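Local coordinates for protein putative glycosyl hydrolase (Bacteroides thetaiotaomicron VPI-5482, PDB 3K11) that is of unproven function but probably acts as a hydrolase of the glycosyl hydrolase family 88 type, at residues Y42-T47 against T104-N109; A237-I242 against H250-S255; H338-N341 against D346-A349. All coordinates share one frame; numbering follows the deposited sequence.

How the contacts relate
Contact 1 comes first along the chain, then contact 2, then contact 3, each closed before the next opens, and none touches another. Contacts 1 and 2 sit on opposite sides of the chain's centre, their own centres about 37 Å apart; contact 3 lies about 30 Å from contact 1 and about 28 Å from contact 2, again between centres. Helix 29-45 meets helix 101-128 in contact 1, helix 222-240 packs on its following hairpin in contact 2, and helices 326-342 and 347-362 meet in contact 3. Contact 1 is internal to one subunit, whereas contacts 2 and 3 border interfaces: Val253 packs on Ile348 of the second subunit, and Asp346 hydrogen-bonds Ser256 of the third subunit.

Contact 1. Residues Y42-T47 against T104-N109; sequences YIDKET and TDYVQN
Tyr106 reaches from helix 101-128 and sets the edge of its ring against Asp44 and Thr47, at and just past the end of helix 29-45, with Ile43 coming obliquely. Its CG lies anti to the backbone N (chi1 175°), and this directs the ring away from its own helix and carries OH to the turn beyond the other. There Tyr106 OH donates a short hydrogen bond of 2.6 Å to Thr47 OG1. Thr47 OG1 in turn donates to Ile43 O, also at 2.6 Å, with the donor tilted 31° from the carbonyl plane. Asp44 comes to the same ring edge, OD1 standing 3.5 Å from Tyr106 CD2, its carboxylate turned 70° from the ring; Arg110 pairs with that carboxylate in a salt bridge. Ile43 CD1 rests 4.0 Å from Tyr106 CZ, giving the ring an apolar neighbour. Trp84 NE1, from helix 82-98, donates to Tyr106 OH. A phenylalanine in place of Tyr106 would probably leave the Trp84 N-H without its acceptor and Thr47 OG1 without its donor. The bonds thus run one way, from Trp84 through Tyr106 and Thr47 to Ile43 O, a chain in which each hydroxyl both accepts and donates, so each bond is likely to strengthen the next and the buried phenol is satisfied.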
loop_
_atom_site.group_PDB
_atom_site.type_symbol
_atom_site.label_atom_id
_atom_site.label_comp_id
_atom_site.label_asym_id
_atom_site.label_seq_id
_atom_site.Cartn_x
_atom_site.Cartn_y
_atom_site.Cartn_z
ATOM N N TYR A 42 -26.177 26.367 -11.204
ATOM C CA TYR A 42 -25.243 26.334 -12.306
ATOM C C TYR A 42 -25.693 25.417 -13.438
ATOM O O TYR A 42 -25.730 25.817 -14.578
ATOM C CB TYR A 42 -23.866 25.904 -11.789
ATOM C CG TYR A 42 -22.861 25.726 -12.902
ATOM C CD1 TYR A 42 -22.447 26.796 -13.667
ATOM C CD2 TYR A 42 -22.314 24.496 -13.167
ATOM C CE1 TYR A 42 -21.533 26.618 -14.699
ATOM C CE2 TYR A 42 -21.412 24.318 -14.191
ATOM C CZ TYR A 42 -21.016 25.372 -14.943
ATOM O OH TYR A 42 -20.100 25.135 -15.961
ATOM N N ILE A 43 -26.056 24.181 -13.118
ATOM C CA ILE A 43 -26.383 23.229 -14.179
ATOM C C ILE A 43 -27.692 23.609 -14.868
ATOM O O ILE A 43 -27.884 23.275 -16.022
ATOM C CB ILE A 43 -26.418 21.768 -13.702
ATOM C CG1 ILE A 43 -27.519 21.534 -12.650
ATOM C CG2 ILE A 43 -25.015 21.356 -13.190
ATOM C CD1 ILE A 43 -28.311 20.296 -12.887
ATOM N N ASP A 44 -28.568 24.273 -14.131
ATOM C CA ASP A 44 -29.869 24.685 -14.677
ATOM C C ASP A 44 -29.641 25.575 -15.925
ATOM O O ASP A 44 -30.221 25.311 -17.030
ATOM C CB ASP A 44 -30.635 25.435 -13.592
ATOM C CG ASP A 44 -32.082 25.727 -13.960
ATOM O OD1 ASP A 44 -32.667 25.029 -14.833
ATOM O OD2 ASP A 44 -32.628 26.648 -13.338
ATOM N N LYS A 45 -28.771 26.587 -15.748
ATOM C CA LYS A 45 -28.435 27.532 -16.846
ATOM C C LYS A 45 -27.546 26.943 -17.946
ATOM O O LYS A 45 -27.471 27.503 -19.031
ATOM C CB LYS A 45 -27.909 28.912 -16.362
ATOM C CG LYS A 45 -26.892 29.017 -15.190
ATOM C CD LYS A 45 -25.463 28.557 -15.516
ATOM C CE LYS A 45 -24.749 29.512 -16.416
ATOM N NZ LYS A 45 -23.301 29.355 -16.739
ATOM N N GLU A 46 -26.895 25.823 -17.672
ATOM C CA GLU A 46 -26.051 25.135 -18.645
ATOM C C GLU A 46 -26.658 23.939 -19.335
ATOM O O GLU A 46 -25.945 23.168 -20.011
ATOM C CB GLU A 46 -24.770 24.694 -17.928
ATOM C CG GLU A 46 -23.875 25.853 -17.566
ATOM C CD GLU A 46 -23.334 26.568 -18.805
ATOM O OE1 GLU A 46 -23.479 26.065 -19.945
ATOM O OE2 GLU A 46 -22.770 27.633 -18.625
ATOM N N THR A 47 -27.948 23.715 -19.115
ATOM C CA THR A 47 -28.669 22.626 -19.748
ATOM C C THR A 47 -29.973 23.146 -20.352
ATOM O O THR A 47 -31.059 22.669 -20.011
ATOM C CB THR A 47 -28.912 21.473 -18.752
ATOM O OG1 THR A 47 -29.524 21.960 -17.539
ATOM C CG2 THR A 47 -27.556 20.753 -18.442
ATOM N N THR A 104 -37.423 18.598 -8.810
ATOM C CA THR A 104 -38.242 17.774 -9.696
ATOM C C THR A 104 -38.837 18.605 -10.839
ATOM O O THR A 104 -39.039 18.069 -11.940
ATOM C CB THR A 104 -39.302 16.966 -8.974
ATOM O OG1 THR A 104 -39.833 17.733 -7.904
ATOM C CG2 THR A 104 -38.711 15.632 -8.447
ATOM N N ASP A 105 -39.078 19.897 -10.625
ATOM C CA ASP A 105 -39.541 20.763 -11.728
ATOM C C ASP A 105 -38.536 20.730 -12.878
ATOM O O ASP A 105 -38.910 20.728 -14.060
ATOM C CB ASP A 105 -39.662 22.213 -11.301
ATOM C CG ASP A 105 -40.860 22.479 -10.374
ATOM O OD1 ASP A 105 -41.702 21.573 -10.181
ATOM O OD2 ASP A 105 -40.909 23.608 -9.827
ATOM N N TYR A 106 -37.256 20.733 -12.534
ATOM C CA TYR A 106 -36.200 20.644 -13.533
ATOM C C TYR A 106 -36.300 19.376 -14.355
ATOM O O TYR A 106 -36.163 19.398 -15.567
ATOM C CB TYR A 106 -34.832 20.691 -12.823
ATOM C CG TYR A 106 -33.644 20.501 -13.721
ATOM C CD1 TYR A 106 -33.140 19.224 -13.975
ATOM C CD2 TYR A 106 -32.985 21.584 -14.289
ATOM C CE1 TYR A 106 -32.039 19.033 -14.781
ATOM C CE2 TYR A 106 -31.859 21.395 -15.114
ATOM C CZ TYR A 106 -31.411 20.102 -15.350
ATOM O OH TYR A 106 -30.335 19.859 -16.146
ATOM N N VAL A 107 -36.481 18.245 -13.679
ATOM C CA VAL A 107 -36.528 16.960 -14.348
ATOM C C VAL A 107 -37.790 16.881 -15.182
ATOM O O VAL A 107 -37.773 16.444 -16.327
ATOM C CB VAL A 107 -36.446 15.789 -13.349
ATOM C CG1 VAL A 107 -36.363 14.474 -14.107
ATOM C CG2 VAL A 107 -35.162 15.937 -12.419
ATOM N N GLN A 108 -38.908 17.289 -14.591
ATOM C CA GLN A 108 -40.166 17.376 -15.344
ATOM C C GLN A 108 -39.976 18.159 -16.645
ATOM O O GLN A 108 -40.355 17.712 -17.727
ATOM C CB GLN A 108 -41.238 18.052 -14.484
ATOM C CG GLN A 108 -41.801 17.199 -13.339
ATOM C CD GLN A 108 -42.867 16.224 -13.796
ATOM O OE1 GLN A 108 -43.284 16.264 -14.950
ATOM N NE2 GLN A 108 -43.328 15.366 -12.893
ATOM N N ASN A 109 -39.377 19.334 -16.529
ATOM C CA ASN A 109 -39.219 20.205 -17.661
ATOM C C ASN A 109 -38.371 19.581 -18.758
ATOM O O ASN A 109 -38.763 19.593 -19.922
ATOM C CB ASN A 109 -38.632 21.522 -17.208
ATOM C CG ASN A 109 -38.335 22.440 -18.346
ATOM O OD1 ASN A 109 -37.207 22.493 -18.831
ATOM N ND2 ASN A 109 -39.351 23.171 -18.803
#

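Contact 2. Residues A237-I242 against H250-S255; sequences ADRMFI and HGWVES
One face of the Trp252 indole carries the side chain of Arg239, and the ring of His259 also stacks on this indole. Arg239 CD sits 3.5 Å from the centroid of the six-membered ring, only 9° off the ring normal, a CH-pi contact. One atom further out, Arg239 NE lies over the same face, 3.3 Å from Trp252 CH2, while the guanidinium plane is turned 62° from the indole, so the group does not lie flat on it. The setting is the beta hairpin of strands 241-242 and 247-253: the last turn of helix 222-240 leads straight into the first strand and packs against the second. With CG beside its backbone N and the chain extended from CG to NE, Arg239 can run its methylenes along the indole, CB coming 3.8 Å from Trp252 NE1. The far end of the arginine is held by charge: NH2 forms a salt bridge with Asp186, and a water links it to the second segment, accepting from Arg239 NH2 at 3.0 Å and donating to Glu254 OE2 at 2.7 Å. Strand 198-200 adds Leu199, which touches Arg239, selenomethionine Met240 and Trp252. Met240 CE packs on Trp252 CB at 4.0 Å. The Met240 chain bends at its last torsion (chi3 87°), swinging the methyl onto the backbone ahead of the tryptophan: Met240 CE stands 3.2 Å from His250 O, and packs unusually tightly, at 3.4 Å, against Gly251 CA.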
loop_
_atom_site.group_PDB
_atom_site.type_symbol
_atom_site.label_atom_id
_atom_site.label_comp_id
_atom_site.label_asym_id
_atom_site.label_seq_id
_atom_site.Cartn_x
_atom_site.Cartn_y
_atom_site.Cartn_z
ATOM N N ALA A 237 -20.758 -9.897 -10.998
ATOM C CA ALA A 237 -19.949 -9.938 -9.751
ATOM C C ALA A 237 -19.076 -11.182 -9.647
ATOM O O ALA A 237 -17.966 -11.069 -9.175
ATOM C CB ALA A 237 -20.841 -9.737 -8.484
ATOM N N ASP A 238 -19.568 -12.334 -10.119
ATOM C CA ASP A 238 -18.791 -13.595 -10.117
ATOM C C ASP A 238 -17.427 -13.374 -10.716
ATOM O O ASP A 238 -16.384 -13.742 -10.141
ATOM C CB ASP A 238 -19.502 -14.670 -10.948
ATOM C CG ASP A 238 -18.758 -16.009 -10.949
ATOM O OD1 ASP A 238 -18.451 -16.474 -9.827
ATOM O OD2 ASP A 238 -18.461 -16.540 -12.054
ATOM N N ARG A 239 -17.436 -12.713 -11.857
ATOM C CA ARG A 239 -16.214 -12.493 -12.633
ATOM C C ARG A 239 -15.384 -11.275 -12.220
ATOM O O ARG A 239 -14.172 -11.323 -12.283
ATOM C CB ARG A 239 -16.590 -12.307 -14.082
ATOM C CG ARG A 239 -17.240 -13.562 -14.649
ATOM C CD ARG A 239 -17.737 -13.249 -15.981
ATOM N NE ARG A 239 -18.207 -14.380 -16.784
ATOM C CZ ARG A 239 -19.482 -14.625 -17.107
ATOM N NH1 ARG A 239 -20.502 -13.944 -16.578
ATOM N NH2 ARG A 239 -19.728 -15.614 -17.947
HETATM N N MSE A 240 -16.052 -10.211 -11.809
HETATM C CA MSE A 240 -15.402 -8.913 -11.638
HETATM C C MSE A 240 -15.053 -8.566 -10.187
HETATM O O MSE A 240 -14.112 -7.764 -9.961
HETATM C CB MSE A 240 -16.248 -7.841 -12.372
HETATM C CG MSE A 240 -16.423 -8.148 -13.878
HETATM SE SE MSE A 240 -17.077 -6.635 -14.767
HETATM C CE MSE A 240 -15.267 -5.889 -15.082
ATOM N N PHE A 241 -15.729 -9.187 -9.210
ATOM C CA PHE A 241 -15.447 -8.891 -7.773
ATOM C C PHE A 241 -14.155 -9.579 -7.411
ATOM O O PHE A 241 -13.910 -10.673 -7.900
ATOM C CB PHE A 241 -16.574 -9.333 -6.851
ATOM C CG PHE A 241 -16.474 -8.750 -5.450
ATOM C CD1 PHE A 241 -16.573 -7.380 -5.238
ATOM C CD2 PHE A 241 -16.347 -9.561 -4.361
ATOM C CE1 PHE A 241 -16.496 -6.856 -3.971
ATOM C CE2 PHE A 241 -16.243 -9.005 -3.079
ATOM C CZ PHE A 241 -16.321 -7.692 -2.899
ATOM N N ILE A 242 -13.372 -8.961 -6.525
ATOM C CA ILE A 242 -12.077 -9.482 -6.074
ATOM C C ILE A 242 -12.214 -9.631 -4.542
ATOM O O ILE A 242 -11.967 -8.684 -3.788
ATOM C CB ILE A 242 -10.918 -8.545 -6.368
ATOM C CG1 ILE A 242 -10.830 -8.188 -7.860
ATOM C CG2 ILE A 242 -9.575 -9.254 -6.035
ATOM C CD1 ILE A 242 -10.021 -6.977 -8.178
ATOM N N HIS A 250 -12.106 -3.095 -13.182
ATOM C CA HIS A 250 -12.820 -2.308 -14.204
ATOM C C HIS A 250 -13.220 -3.149 -15.414
ATOM O O HIS A 250 -14.271 -2.937 -15.999
ATOM C CB HIS A 250 -11.968 -1.122 -14.680
ATOM C CG HIS A 250 -12.683 -0.191 -15.596
ATOM N ND1 HIS A 250 -12.024 0.614 -16.516
ATOM C CD2 HIS A 250 -14.002 0.065 -15.738
ATOM C CE1 HIS A 250 -12.922 1.336 -17.174
ATOM N NE2 HIS A 250 -14.133 1.026 -16.723
ATOM N N GLY A 251 -12.366 -4.104 -15.780
ATOM C CA GLY A 251 -12.639 -4.882 -16.970
ATOM C C GLY A 251 -12.353 -6.350 -16.856
ATOM O O GLY A 251 -11.574 -6.833 -16.005
ATOM N N TRP A 252 -12.959 -7.079 -17.766
ATOM C CA TRP A 252 -12.829 -8.552 -17.825
ATOM C C TRP A 252 -13.018 -8.990 -19.260
ATOM O O TRP A 252 -14.102 -8.867 -19.797
ATOM C CB TRP A 252 -13.903 -9.204 -16.953
ATOM C CG TRP A 252 -13.801 -10.682 -16.783
ATOM C CD1 TRP A 252 -13.116 -11.365 -15.798
ATOM C CD2 TRP A 252 -14.468 -11.689 -17.580
ATOM N NE1 TRP A 252 -13.293 -12.713 -15.963
ATOM C CE2 TRP A 252 -14.132 -12.933 -17.037
ATOM C CE3 TRP A 252 -15.327 -11.635 -18.692
ATOM C CZ2 TRP A 252 -14.629 -14.126 -17.555
ATOM C CZ3 TRP A 252 -15.827 -12.816 -19.180
ATOM C CH2 TRP A 252 -15.448 -14.034 -18.642
ATOM N N VAL A 253 -11.961 -9.541 -19.848
ATOM C CA VAL A 253 -12.001 -10.040 -21.224
ATOM C C VAL A 253 -12.102 -11.556 -21.196
ATOM O O VAL A 253 -11.248 -12.256 -20.652
ATOM C CB VAL A 253 -10.747 -9.599 -22.033
ATOM C CG1 VAL A 253 -10.771 -10.206 -23.455
ATOM C CG2 VAL A 253 -10.721 -8.024 -22.090
ATOM N N GLU A 254 -13.128 -12.075 -21.829
ATOM C CA GLU A 254 -13.439 -13.506 -21.680
ATOM C C GLU A 254 -12.315 -14.407 -22.113
ATOM O O GLU A 254 -12.050 -15.392 -21.446
ATOM C CB GLU A 254 -14.694 -13.844 -22.440
ATOM C CG GLU A 254 -15.205 -15.290 -22.310
ATOM C CD GLU A 254 -16.438 -15.463 -23.166
ATOM O OE1 GLU A 254 -16.293 -15.503 -24.415
ATOM O OE2 GLU A 254 -17.554 -15.538 -22.575
ATOM N N SER A 255 -11.627 -14.063 -23.196
ATOM C CA SER A 255 -10.559 -14.931 -23.698
ATOM C C SER A 255 -9.289 -14.951 -22.871
ATOM O O SER A 255 -8.458 -15.875 -23.012
ATOM C CB SER A 255 -10.168 -14.558 -25.109
ATOM O OG SER A 255 -9.483 -13.313 -25.189
HETATM O O HOH W 1 -17.864 -16.505 -20.093
#

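Contact 3. Residues H338-N341 against D346-A349; sequences HAIN and DAIA
Asp346 opens the second segment with a loose approach, its O lying 4.2 Å from Ile340 CG1. It is the N-cap of helix 347-362, which follows helix 326-342 after a short connection, so this is packing between consecutive helices of a largely helical fold. Ala347, the first residue inside the new helix, makes the main touch: its CB meets Ile340 CG2 at 3.6 Å, methyl against methyl, and Ala347 CA lies 3.9 Å from the same methyl. Ile340 holds CG1 anti to its carbonyl carbon (chi1 -65°), an arrangement that leaves CG2 opposite the backbone N and pointed at the alanine. Helix 400-416 adds Leu413 beside Ile340, and Gln417 and Gln430 touch Ala347. Ile348 turns away from the first segment and packs on Gln195 of the third subunit. Ala349 closes the first turn and is where the cap acts. Asp346 OD2, which also hydrogen-bonds Ser256 of the third subunit, accepts a hydrogen bond from Ala349 N at 2.9 Å on its anti side, with an N-H...O angle of 155° and the donor 16° out of the carboxylate plane.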
loop_
_atom_site.group_PDB
_atom_site.type_symbol
_atom_site.label_atom_id
_atom_site.label_comp_id
_atom_site.label_asym_id
_atom_site.label_seq_id
_atom_site.Cartn_x
_atom_site.Cartn_y
_atom_site.Cartn_z
ATOM N N HIS A 338 -26.941 6.486 1.977
ATOM C CA HIS A 338 -28.172 5.766 1.615
ATOM C C HIS A 338 -28.306 4.445 2.397
ATOM O O HIS A 338 -29.365 4.134 2.948
ATOM C CB HIS A 338 -28.176 5.468 0.129
ATOM C CG HIS A 338 -29.475 4.935 -0.373
ATOM N ND1 HIS A 338 -30.632 5.685 -0.326
ATOM C CD2 HIS A 338 -29.806 3.748 -0.946
ATOM C CE1 HIS A 338 -31.634 4.962 -0.812
ATOM N NE2 HIS A 338 -31.157 3.795 -1.221
ATOM N N ALA A 339 -27.199 3.700 2.436
ATOM C CA ALA A 339 -27.156 2.395 3.099
ATOM C C ALA A 339 -27.388 2.569 4.606
ATOM O O ALA A 339 -28.025 1.729 5.223
ATOM C CB ALA A 339 -25.812 1.688 2.850
ATOM N N ILE A 340 -26.876 3.654 5.193
ATOM C CA ILE A 340 -27.152 3.923 6.604
ATOM C C ILE A 340 -28.625 4.257 6.785
ATOM O O ILE A 340 -29.296 3.685 7.689
ATOM C CB ILE A 340 -26.307 5.099 7.175
ATOM C CG1 ILE A 340 -24.805 4.746 7.181
ATOM C CG2 ILE A 340 -26.760 5.422 8.618
ATOM C CD1 ILE A 340 -23.836 5.994 7.274
ATOM N N ASN A 341 -29.126 5.146 5.928
ATOM C CA ASN A 341 -30.537 5.544 5.981
ATOM C C ASN A 341 -31.460 4.351 5.808
ATOM O O ASN A 341 -32.528 4.306 6.441
ATOM C CB ASN A 341 -30.848 6.593 4.921
ATOM C CG ASN A 341 -30.210 7.948 5.217
ATOM O OD1 ASN A 341 -29.968 8.287 6.384
ATOM N ND2 ASN A 341 -30.033 8.754 4.176
ATOM N N ASP A 346 -24.012 0.000 9.280
ATOM C CA ASP A 346 -23.980 0.601 10.584
ATOM C C ASP A 346 -23.651 2.078 10.600
ATOM O O ASP A 346 -22.676 2.539 9.991
ATOM C CB ASP A 346 -22.934 -0.157 11.399
ATOM C CG ASP A 346 -22.987 0.159 12.849
ATOM O OD1 ASP A 346 -23.907 -0.349 13.572
ATOM O OD2 ASP A 346 -22.081 0.907 13.265
ATOM N N ALA A 347 -24.457 2.842 11.330
ATOM C CA ALA A 347 -24.279 4.299 11.385
ATOM C C ALA A 347 -23.020 4.711 12.141
ATOM O O ALA A 347 -22.371 5.683 11.761
ATOM C CB ALA A 347 -25.524 4.966 11.984
ATOM N N ILE A 348 -22.719 4.035 13.264
ATOM C CA ILE A 348 -21.564 4.425 14.068
ATOM C C ILE A 348 -20.298 4.205 13.220
ATOM O O ILE A 348 -19.367 5.061 13.148
ATOM C CB ILE A 348 -21.467 3.617 15.390
ATOM C CG1 ILE A 348 -22.583 4.010 16.370
ATOM C CG2 ILE A 348 -20.104 3.858 16.033
ATOM C CD1 ILE A 348 -22.772 3.059 17.591
ATOM N N ALA A 349 -20.253 3.077 12.531
ATOM C CA ALA A 349 -19.084 2.738 11.732
ATOM C C ALA A 349 -18.902 3.594 10.484
ATOM O O ALA A 349 -17.780 3.954 10.148
ATOM C CB ALA A 349 -19.088 1.232 11.346
#